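Local coordinates for NADB-Rossmann Superfamily protein (Streptococcus agalactiae, PDB 3LEC) that is of unknown function but probably methylates N1 of an adenine in tRNA, and binds a zinc ion, at residues 13-19 with 35-39; 25-29 with 81-85; 46-50 with 88-92. All coordinates share one frame; numbering follows the deposited sequence. Where two conformers were deposited one is given.

Contact 1 (13-19 with 35-39)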
loop_
_atom_site.group_PDB
_atom_site.type_symbol
_atom_site.label_atom_id
_atom_site.label_comp_id
_atom_site.label_asym_id
_atom_site.label_seq_id
_atom_site.Cartn_x
_atom_site.Cartn_y
_atom_site.Cartn_z
ATOM N N GLN A 13 11.420 -2.563 -0.139
ATOM C CA GLN A 13 12.365 -1.933 -1.085
ATOM C C GLN A 13 11.616 -1.338 -2.253
ATOM O O GLN A 13 11.925 -0.228 -2.680
ATOM C CB GLN A 13 13.427 -2.924 -1.581
ATOM C CG GLN A 13 14.524 -2.287 -2.535
ATOM C CD GLN A 13 15.288 -1.159 -1.865
ATOM O OE1 GLN A 13 15.319 -0.015 -2.374
ATOM N NE2 GLN A 13 15.932 -1.461 -0.730
ATOM N N LYS A 14 10.670 -2.100 -2.794
ATOM C CA LYS A 14 9.878 -1.620 -3.926
ATOM C C LYS A 14 8.959 -0.437 -3.558
ATOM O O LYS A 14 8.700 0.423 -4.388
ATOM C CB LYS A 14 9.194 -2.793 -4.627
ATOM C CG LYS A 14 10.260 -3.619 -5.366
ATOM C CD LYS A 14 9.764 -4.925 -5.947
ATOM C CE LYS A 14 10.952 -5.779 -6.423
ATOM N NZ LYS A 14 11.523 -5.258 -7.697
ATOM N N VAL A 15 8.521 -0.366 -2.305
ATOM C CA VAL A 15 7.893 0.852 -1.799
ATOM C C VAL A 15 8.916 2.013 -1.734
ATOM O O VAL A 15 8.640 3.098 -2.220
ATOM C CB VAL A 15 7.242 0.638 -0.411
ATOM C CG1 VAL A 15 6.726 1.947 0.172
ATOM C CG2 VAL A 15 6.095 -0.338 -0.521
ATOM N N ALA A 16 10.068 1.786 -1.105
ATOM C CA ALA A 16 11.130 2.827 -1.009
ATOM C C ALA A 16 11.510 3.406 -2.371
ATOM O O ALA A 16 11.763 4.604 -2.464
ATOM C CB ALA A 16 12.380 2.273 -0.325
ATOM N N ASN A 17 11.531 2.559 -3.408
ATOM C CA ASN A 17 11.944 2.995 -4.757
ATOM C C ASN A 17 11.032 4.091 -5.320
ATOM O O ASN A 17 11.451 4.816 -6.213
ATOM C CB ASN A 17 11.984 1.837 -5.771
ATOM C CG ASN A 17 13.003 0.759 -5.419
ATOM O OD1 ASN A 17 12.872 -0.390 -5.843
ATOM N ND2 ASN A 17 14.003 1.116 -4.643
ATOM N N TYR A 18 9.797 4.167 -4.815
ATOM C CA TYR A 18 8.804 5.148 -5.264
ATOM C C TYR A 18 8.702 6.410 -4.404
ATOM O O TYR A 18 7.947 7.318 -4.742
ATOM C CB TYR A 18 7.419 4.525 -5.379
ATOM C CG TYR A 18 7.222 3.593 -6.536
ATOM C CD1 TYR A 18 7.226 4.053 -7.852
ATOM C CD2 TYR A 18 6.991 2.240 -6.308
ATOM C CE1 TYR A 18 7.015 3.164 -8.931
ATOM C CE2 TYR A 18 6.775 1.362 -7.369
ATOM C CZ TYR A 18 6.793 1.828 -8.663
ATOM O OH TYR A 18 6.569 0.934 -9.689
ATOM N N VAL A 19 9.461 6.471 -3.314
ATOM C CA VAL A 19 9.444 7.654 -2.448
ATOM C C VAL A 19 10.350 8.676 -3.109
ATOM O O VAL A 19 11.502 8.359 -3.435
ATOM C CB VAL A 19 9.946 7.333 -1.022
ATOM C CG1 VAL A 19 9.889 8.578 -0.121
ATOM C CG2 VAL A 19 9.106 6.213 -0.425
ATOM N N LEU A 35 11.722 1.050 6.917
ATOM C CA LEU A 35 11.633 1.879 5.734
ATOM C C LEU A 35 12.111 3.330 6.005
ATOM O O LEU A 35 12.985 3.821 5.295
ATOM C CB LEU A 35 10.217 1.805 5.163
ATOM C CG LEU A 35 9.909 2.781 4.025
ATOM C CD1 LEU A 35 10.799 2.490 2.839
ATOM C CD2 LEU A 35 8.424 2.739 3.654
ATOM N N PRO A 36 11.592 4.002 7.053
ATOM C CA PRO A 36 12.199 5.310 7.337
ATOM C C PRO A 36 13.726 5.257 7.609
ATOM O O PRO A 36 14.460 6.138 7.143
ATOM C CB PRO A 36 11.436 5.809 8.586
ATOM C CG PRO A 36 10.192 5.070 8.622
ATOM C CD PRO A 36 10.407 3.746 7.891
ATOM N N ILE A 37 14.222 4.229 8.312
ATOM C CA ILE A 37 15.670 4.123 8.563
ATOM C C ILE A 37 16.454 3.972 7.259
ATOM O O ILE A 37 17.490 4.596 7.082
ATOM C CB ILE A 37 16.027 2.973 9.575
ATOM C CG1 ILE A 37 15.565 3.364 10.987
ATOM C CG2 ILE A 37 17.532 2.661 9.584
ATOM C CD1 ILE A 37 15.351 2.183 11.907
ATOM N N PHE A 38 15.964 3.135 6.360
ATOM C CA PHE A 38 16.629 2.954 5.085
ATOM C C PHE A 38 16.756 4.299 4.372
ATOM O O PHE A 38 17.846 4.686 3.936
ATOM C CB PHE A 38 15.872 1.987 4.177
ATOM C CG PHE A 38 16.484 1.899 2.810
ATOM C CD1 PHE A 38 17.742 1.308 2.640
ATOM C CD2 PHE A 38 15.858 2.494 1.716
ATOM C CE1 PHE A 38 18.359 1.268 1.380
ATOM C CE2 PHE A 38 16.445 2.442 0.433
ATOM C CZ PHE A 38 17.693 1.839 0.263
ATOM N N LEU A 39 15.639 5.015 4.303
ATOM C CA LEU A 39 15.556 6.223 3.486
ATOM C C LEU A 39 16.417 7.318 4.083
ATOM O O LEU A 39 17.060 8.059 3.333
ATOM C CB LEU A 39 14.109 6.686 3.358
ATOM C CG LEU A 39 13.254 5.753 2.498
ATOM C CD1 LEU A 39 11.820 6.256 2.494
ATOM C CD2 LEU A 39 13.845 5.636 1.053
#
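Q13 stands its side-chain amide upright over one face of the F38 ring, while its backbone O accepts a hydrogen bond from N17 N at 2.9 Å. A second, weaker bond restrains the amide itself. N17 ND2 points to Q13 OE1 at 2.9 Å, but the angle at the hydrogen is only 126°, so the hold is loose. In the Q13 side chain CG lies anti to the backbone N (chi1 -177°), and the chain then bends at chi2. This turns its end toward F38. Q13 NE2 stands 3.9 Å from F38 CZ, above the face and offset toward the rim. The amide plane is nearly perpendicular to the ring plane, and OE1 also comes near CE2 of the ring. No hydrogen bond crosses between 13-19 and 35-39.

The rest is apolar packing around A16. Its methyl is directed at the facing helix and fits among three side chains. The tightest touch is A16 CB on L35 CD1 at 3.5 Å. L39 CD2 and F38 CD2 reach the same methyl, which lies oblique to the F38 ring. The small residue lets the two backbones approach, with A16 CA and L35 CA 6.8 Å apart. L35 CD2 meets V15 CG1 at 4.0 Å, and the two side chains cross nearly at right angles. A type I turn from A16 to V19 then carries the chain on. V19 sets both methyls against L39 CD1.

Both helices lie beside the same sheet. V15 rests on I158 of strand 155-163. L35 and L39 lie on D27 and L25 of strand 23-28. Helix 34-41 is the connection between strands 23-28 and 45-52, and helix 10-16 packs alongside it.

Contact 2 (25-29 with 81-85)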
loop_
_atom_site.group_PDB
_atom_site.type_symbol
_atom_site.label_atom_id
_atom_site.label_comp_id
_atom_site.label_asym_id
_atom_site.label_seq_id
_atom_site.Cartn_x
_atom_site.Cartn_y
_atom_site.Cartn_z
ATOM N N LEU A 25 8.497 12.333 5.038
ATOM C CA LEU A 25 7.648 11.147 4.920
ATOM C C LEU A 25 6.994 10.814 6.241
ATOM O O LEU A 25 7.651 10.892 7.273
ATOM C CB LEU A 25 8.529 9.958 4.522
ATOM C CG LEU A 25 7.943 8.541 4.574
ATOM C CD1 LEU A 25 6.972 8.335 3.451
ATOM C CD2 LEU A 25 9.052 7.500 4.512
ATOM N N LEU A 26 5.715 10.448 6.195
ATOM C CA LEU A 26 5.080 9.710 7.293
ATOM C C LEU A 26 4.817 8.260 6.879
ATOM O O LEU A 26 4.141 7.996 5.868
ATOM C CB LEU A 26 3.784 10.393 7.740
ATOM C CG LEU A 26 2.803 9.575 8.597
ATOM C CD1 LEU A 26 3.254 9.390 10.071
ATOM C CD2 LEU A 26 1.410 10.140 8.532
ATOM N N ASP A 27 5.332 7.334 7.694
ATOM C CA ASP A 27 5.091 5.890 7.518
ATOM C C ASP A 27 4.092 5.473 8.575
ATOM O O ASP A 27 4.425 5.413 9.760
ATOM C CB ASP A 27 6.397 5.101 7.699
ATOM C CG ASP A 27 6.323 3.667 7.143
ATOM O OD1 ASP A 27 5.355 3.345 6.420
ATOM O OD2 ASP A 27 7.243 2.856 7.432
ATOM N N VAL A 28 2.866 5.198 8.142
ATOM C CA VAL A 28 1.772 4.898 9.063
ATOM C C VAL A 28 1.804 3.432 9.450
ATOM O O VAL A 28 1.726 2.560 8.578
ATOM C CB VAL A 28 0.419 5.191 8.427
ATOM C CG1 VAL A 28 -0.692 4.979 9.462
ATOM C CG2 VAL A 28 0.400 6.597 7.902
ATOM N N GLY A 29 1.915 3.169 10.751
ATOM C CA GLY A 29 2.050 1.805 11.268
ATOM C C GLY A 29 3.333 1.183 10.767
ATOM O O GLY A 29 3.363 0.013 10.354
ATOM N N GLY A 81 -3.520 6.581 13.347
ATOM C CA GLY A 81 -3.398 6.853 11.911
ATOM C C GLY A 81 -2.726 8.158 11.592
ATOM O O GLY A 81 -1.615 8.450 12.083
ATOM N N LEU A 82 -3.420 8.977 10.807
ATOM C CA LEU A 82 -2.806 10.165 10.270
ATOM C C LEU A 82 -2.637 11.287 11.302
ATOM O O LEU A 82 -2.090 12.312 10.969
ATOM C CB LEU A 82 -3.531 10.658 9.019
ATOM C CG LEU A 82 -3.756 9.633 7.885
ATOM C CD1 LEU A 82 -4.031 10.379 6.623
ATOM C CD2 LEU A 82 -2.585 8.673 7.677
ATOM N N SER A 83 -3.108 11.092 12.536
ATOM C CA SER A 83 -2.862 12.028 13.642
ATOM C C SER A 83 -1.375 12.057 14.012
ATOM O O SER A 83 -0.930 12.905 14.796
ATOM C CB SER A 83 -3.681 11.635 14.883
ATOM O OG SER A 83 -5.074 11.830 14.689
ATOM N N ALA A 84 -0.606 11.107 13.467
ATOM C CA ALA A 84 0.831 11.019 13.730
ATOM C C ALA A 84 1.593 12.192 13.091
ATOM O O ALA A 84 2.782 12.331 13.284
ATOM C CB ALA A 84 1.387 9.717 13.224
ATOM N N PHE A 85 0.921 13.022 12.308
ATOM C CA PHE A 85 1.605 14.236 11.807
ATOM C C PHE A 85 0.790 15.512 11.937
ATOM O O PHE A 85 -0.413 15.461 12.187
ATOM C CB PHE A 85 2.184 14.061 10.389
ATOM C CG PHE A 85 1.193 14.312 9.276
ATOM C CD1 PHE A 85 1.318 15.435 8.469
ATOM C CD2 PHE A 85 0.165 13.421 9.026
ATOM C CE1 PHE A 85 0.410 15.669 7.430
ATOM C CE2 PHE A 85 -0.742 13.635 8.006
ATOM C CZ PHE A 85 -0.627 14.774 7.206
#
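L26 and V28 of strand 23-28 face a loop that runs the opposite way along them. F85 lies across from L26, with 7.3 Å between their CA atoms. At the other end the CA atoms of G81 and V28 are 6.2 Å apart. The two backbones do not bond to each other. Residues 82-84 form a short 3-10 segment, closed by A84 N to G81 O at 3.2 Å. A weak bond from F85 N to L82 O follows it. V28 CG1 reaches the CA of G81.

Side chains make the join. L26 is the broadest participant and divides its two methyls between partners. L26 CD1 meets A84 CB at 3.7 Å. L26 CD2 presses on the ring of F85, 3.5 Å from F85 CD2, and comes at the ring obliquely. The L26 and F85 side chains cross close to perpendicular. F85 places CG between its backbone N and carbonyl carbon (chi1 85°), which sets the CD2 side of the ring beside the L26 methyl. V28 sends its CG2 methyl to L82 CD2 at 3.6 Å. L82 starts out along the side of the contact, and it is the end of its chain that closes the gap. The result is an apolar, largely buried seam.

Some polar atoms beside it have partners outside the two segments. F85 O accepts a hydrogen bond from K114 NZ, and the lysine also makes a cation-pi contact with the F85 ring. On the far side of the strand D27 bonds through OD1 to T95 OG1 and through OD2 to S30 OG.

Strand 23-28 is the first strand of a Rossmann-type sheet. Its end, leading to G29, probably corresponds to the place where class I methyltransferases carry the loop that binds S-adenosylmethionine. No cofactor is bound here.

Contact 3 (46-50 with 88-92)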
loop_
_atom_site.group_PDB
_atom_site.type_symbol
_atom_site.label_atom_id
_atom_site.label_comp_id
_atom_site.label_asym_id
_atom_site.label_seq_id
_atom_site.Cartn_x
_atom_site.Cartn_y
_atom_site.Cartn_z
ATOM N N ASP A 46 14.550 13.644 3.562
ATOM C CA ASP A 46 15.003 14.702 4.443
ATOM C C ASP A 46 14.590 14.490 5.890
ATOM O O ASP A 46 15.301 14.929 6.796
ATOM C CB ASP A 46 14.469 16.043 3.948
ATOM C CG ASP A 46 15.281 16.608 2.798
ATOM O OD1 ASP A 46 16.259 15.953 2.367
ATOM O OD2 ASP A 46 14.947 17.728 2.345
ATOM N N PHE A 47 13.450 13.820 6.096
ATOM C CA PHE A 47 12.809 13.704 7.415
ATOM C C PHE A 47 11.733 12.638 7.335
ATOM O O PHE A 47 11.102 12.453 6.282
ATOM C CB PHE A 47 12.185 15.052 7.833
ATOM C CG PHE A 47 11.346 15.001 9.085
ATOM C CD1 PHE A 47 11.938 14.868 10.332
ATOM C CD2 PHE A 47 9.959 15.120 9.014
ATOM C CE1 PHE A 47 11.158 14.843 11.487
ATOM C CE2 PHE A 47 9.181 15.081 10.147
ATOM C CZ PHE A 47 9.783 14.948 11.391
ATOM N N ALA A 48 11.523 11.926 8.439
ATOM C CA ALA A 48 10.439 10.953 8.493
ATOM C C ALA A 48 9.820 10.846 9.881
ATOM O O ALA A 48 10.463 11.162 10.884
ATOM C CB ALA A 48 10.899 9.569 7.988
ATOM N N ILE A 49 8.560 10.424 9.911
ATOM C CA ILE A 49 7.849 10.070 11.147
ATOM C C ILE A 49 7.429 8.614 11.004
ATOM O O ILE A 49 6.873 8.196 9.957
ATOM C CB ILE A 49 6.607 10.951 11.391
ATOM C CG1 ILE A 49 6.984 12.455 11.478
ATOM C CG2 ILE A 49 5.827 10.504 12.647
ATOM C CD1 ILE A 49 5.776 13.378 11.148
ATOM N N ALA A 50 7.706 7.837 12.041
ATOM C CA ALA A 50 7.212 6.464 12.113
ATOM C C ALA A 50 6.024 6.503 13.049
ATOM O O ALA A 50 6.182 6.734 14.243
ATOM C CB ALA A 50 8.296 5.505 12.633
ATOM N N ALA A 88 3.092 21.565 10.956
ATOM C CA ALA A 88 4.467 21.996 11.225
ATOM C C ALA A 88 5.514 21.009 10.753
ATOM O O ALA A 88 6.684 21.359 10.620
ATOM C CB ALA A 88 4.669 22.324 12.728
ATOM N N ASP A 89 5.076 19.775 10.499
ATOM C CA ASP A 89 5.966 18.702 10.081
ATOM C C ASP A 89 6.310 18.791 8.604
ATOM O O ASP A 89 7.329 18.244 8.161
ATOM C CB ASP A 89 5.314 17.351 10.385
ATOM C CG ASP A 89 5.338 17.012 11.856
ATOM O OD1 ASP A 89 6.369 17.281 12.518
ATOM O OD2 ASP A 89 4.332 16.453 12.345
ATOM N N ASN A 90 5.467 19.496 7.853
ATOM C CA ASN A 90 5.660 19.706 6.419
ATOM C C ASN A 90 5.849 18.388 5.656
ATOM O O ASN A 90 6.792 18.256 4.884
ATOM C CB ASN A 90 6.860 20.644 6.171
ATOM C CG ASN A 90 6.931 21.141 4.734
ATOM O OD1 ASN A 90 5.934 21.105 4.005
ATOM N ND2 ASN A 90 8.110 21.611 4.321
ATOM N N ILE A 91 4.968 17.420 5.914
ATOM C CA ILE A 91 5.002 16.110 5.248
ATOM C C ILE A 91 4.442 16.234 3.839
ATOM O O ILE A 91 3.404 16.844 3.646
ATOM C CB ILE A 91 4.173 15.070 6.038
ATOM C CG1 ILE A 91 4.755 14.899 7.452
ATOM C CG2 ILE A 91 4.096 13.737 5.299
ATOM C CD1 ILE A 91 6.228 14.410 7.518
ATOM N N ASP A 92 5.152 15.667 2.872
ATOM C CA ASP A 92 4.700 15.678 1.492
ATOM C C ASP A 92 4.411 14.264 0.999
ATOM O O ASP A 92 3.821 14.100 -0.062
ATOM C CB ASP A 92 5.725 16.371 0.593
ATOM C CG ASP A 92 7.136 15.826 0.779
ATOM O OD1 ASP A 92 8.008 16.602 1.204
ATOM O OD2 ASP A 92 7.384 14.640 0.502
#
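I49 and I91 share the first torsion and part at the second, and their CD1 methyls meet. Both put CG1 anti to the carbonyl carbon, with chi1 near -60°. I49 then continues extended (chi2 157°) and reaches outward from the strand. I91 folds at the next bond (chi2 -60°), which brings its CD1 back toward the strand. The two CD1 methyls of I49 and I91 end 3.8 Å apart.

The same I91 methyl serves a second partner. It sits at the edge of the F47 ring, near the ring plane, with I91 CD1 4.0 Å from F47 CE2. The F47 and I91 side chains cross close to perpendicular. The D89 carbonyl also comes near this ring, obliquely, with D89 O 4.2 Å from F47 CE2. F47 and I49 are two residues apart on the strand and so present the same face of it to 88-92. A48, between them, points the other way, toward P36 and L40 of helix 34-41.

D89 brings a charge into this packing. Its carboxylate lies beside the I49 methyl, D89 OD2 3.6 Å from I49 CD1, and the two side chains cross steeply. The contact is one of packing, since the charge is answered by other groups. OD2 makes a salt bridge with R77 NH1 and takes a hydrogen bond from E86 N. These fix the buried carboxylate and probably help keep it ionised. The D89 carbonyl is in turn bonded by R24 NH2, which ties the loop to the neighbouring strand. No hydrogen bond passes between 46-50 and 88-92.

Strand 45-52 lies between 74-78 and 23-28 in the parallel part of the sheet. The loop holding 88-92 leads from 74-78 at the edge back past these strands to 93-99. That crossing belongs to the strand order 3-2-1-4-5 of Rossmann-like class I methyltransferases.

In the fold
All three contacts are buried. Contact 1 joins two helices. Contacts 2 and 3 join neighbouring strands of one sheet to the same connection between strands 74-78 and 93-99. They are linked by backbone bonds between L25, D27 and I49. Contacts 1 and 2 meet where L39 packs on L25 and P36 on D27, so strand 23-28 has helix 34-41 on one face and the loop on the other. Contact 2 is purely apolar, contact 1 adds an amide over a ring, and contact 3, farthest from the chain's centre, includes a carboxylate paired with R77 outside its two segments. All lie away from the zinc site at D140 and H165.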